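Local coordinates for ribonuclease H (PDB 3U3G), which probably cleaves the RNA strand of RNA/DNA hybrids, as a type 1 ribonuclease H, at residues 33-38 / 124-129. Numbering follows the deposited sequence.
Sequences LHESSA and NARADE
E35 and R126 carry this contact between them, a salt bridge from the first turn of a helix to the outer strand of the sheet. R126 NH2 donates to E35 OE2 at 2.7 Å, and the bond is nearly straight, with an N-H...O angle of 168°. The carboxylate oxygen lies at the edge of the guanidinium, close to its plane, and accepts through its anti lone pair, the one turned away from OE1. Only OE2 meets the guanidinium, and the two planes stand 55° apart: a one-oxygen bridge, not the side-by-side, two-bond kind. The glutamate runs out extended, whereas a bend at chi3 (69°) turns the guanidinium so that NH2 meets E35 and NE faces a water; the two side chains cross at about a right angle.

That water sits beside the bridge: it donates to E35 OE2 at 2.7 Å and accepts from R126 NE at 3.0 Å. OE2 therefore has two donors, and the water and the carboxylate together help fix the rotation of the guanidinium. R126 NH2 is also hydrogen-bonded to T32 OG1, earlier in the same strand. Apart from this tight polar cluster the two segments barely meet, with 70 Å² buried in all and both partners exposed.

On the strand's other face, H34 NE2 reaches S36 OG at 2.9 Å, and D59 of helix 45-60 also bonds S36 OG. The salt bridge joins helix 125-139 to edge strand 32-41 of the RNase H sheet, as does S37 OG bonding L130 O, while R126 touches V24 of adjoining antiparallel strand 17-26.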
# COMPACT_ATOMS: atom_id res chain seq x y z
N LEU A 33 -1.76 8.24 12.24
CA LEU A 33 -3.19 8.45 12.05
C LEU A 33 -3.93 7.12 11.97
O LEU A 33 -5.12 7.06 12.25
CB LEU A 33 -3.42 9.27 10.78
CG LEU A 33 -2.85 10.68 10.83
CD1 LEU A 33 -2.92 11.34 9.46
CD2 LEU A 33 -3.61 11.50 11.87
N HIS A 34 -3.25 6.08 11.49
CA HIS A 34 -3.93 4.80 11.27
C HIS A 34 -2.89 3.73 10.99
O HIS A 34 -1.80 4.03 10.46
CB HIS A 34 -4.89 4.90 10.07
CG HIS A 34 -5.71 3.66 9.87
ND1 HIS A 34 -6.76 3.31 10.69
CD2 HIS A 34 -5.63 2.69 8.92
CE1 HIS A 34 -7.23 2.13 10.31
NE2 HIS A 34 -6.56 1.73 9.25
N GLU A 35 -3.20 2.49 11.37
CA GLU A 35 -2.50 1.32 10.88
C GLU A 35 -3.50 0.27 10.41
O GLU A 35 -4.48 0.01 11.10
CB GLU A 35 -1.61 0.72 11.98
CG GLU A 35 -0.51 1.66 12.47
CD GLU A 35 0.43 1.00 13.47
OE1 GLU A 35 0.03 0.00 14.10
OE2 GLU A 35 1.56 1.51 13.62
N SER A 36 -3.19 -0.42 9.32
CA SER A 36 -3.94 -1.61 8.90
C SER A 36 -2.98 -2.80 8.88
O SER A 36 -1.88 -2.71 8.32
CB SER A 36 -4.51 -1.39 7.51
OG SER A 36 -5.50 -0.36 7.52
N SER A 37 -3.44 -3.94 9.39
CA SER A 37 -2.68 -5.19 9.35
C SER A 37 -3.69 -6.30 9.07
O SER A 37 -4.62 -6.47 9.85
CB SER A 37 -2.03 -5.43 10.71
OG SER A 37 -1.47 -6.72 10.79
N ALA A 38 -3.60 -6.95 7.92
CA ALA A 38 -4.64 -7.89 7.53
C ALA A 38 -4.08 -9.13 6.84
O ALA A 38 -3.19 -9.02 6.00
CB ALA A 38 -5.68 -7.21 6.65
N ASN A 124 10.81 1.24 5.72
CA ASN A 124 9.48 0.65 5.67
C ASN A 124 9.26 -0.50 6.67
O ASN A 124 8.36 -1.34 6.48
CB ASN A 124 9.16 0.19 4.24
CG ASN A 124 7.67 0.23 3.94
OD1 ASN A 124 6.92 0.98 4.57
ND2 ASN A 124 7.27 -0.44 2.86
N ALA A 125 10.04 -0.50 7.75
CA ALA A 125 10.01 -1.62 8.68
C ALA A 125 8.67 -1.79 9.40
O ALA A 125 8.24 -2.91 9.64
CB ALA A 125 11.16 -1.53 9.68
N ARG A 126 7.98 -0.69 9.68
CA ARG A 126 6.70 -0.79 10.38
C ARG A 126 5.65 -1.55 9.55
O ARG A 126 5.01 -2.48 10.04
CB ARG A 126 6.16 0.60 10.73
CG ARG A 126 6.82 1.25 11.92
CD ARG A 126 6.29 2.67 12.11
NE ARG A 126 4.90 2.69 12.55
CZ ARG A 126 4.22 3.81 12.79
NH1 ARG A 126 4.74 4.97 12.43
NH2 ARG A 126 2.98 3.76 13.28
N ALA A 127 5.49 -1.15 8.29
CA ALA A 127 4.54 -1.83 7.41
C ALA A 127 4.91 -3.30 7.25
O ALA A 127 4.03 -4.15 7.18
CB ALA A 127 4.47 -1.13 6.07
N ASP A 128 6.20 -3.59 7.11
CA ASP A 128 6.63 -4.99 7.08
C ASP A 128 6.23 -5.77 8.33
O ASP A 128 5.80 -6.93 8.24
CB ASP A 128 8.14 -5.08 6.85
CG ASP A 128 8.67 -6.51 6.92
OD1 ASP A 128 8.56 -7.23 5.91
OD2 ASP A 128 9.09 -6.93 8.01
N GLU A 129 6.39 -5.15 9.50
CA GLU A 129 5.97 -5.78 10.75
C GLU A 129 4.48 -6.08 10.73
O GLU A 129 4.04 -7.15 11.17
CB GLU A 129 6.32 -4.90 11.96
CG GLU A 129 7.77 -4.45 12.03
CD GLU A 129 8.00 -3.34 13.06
OE1 GLU A 129 7.07 -3.03 13.84
OE2 GLU A 129 9.11 -2.76 13.08
O HOH W 1 3.85 0.12 13.78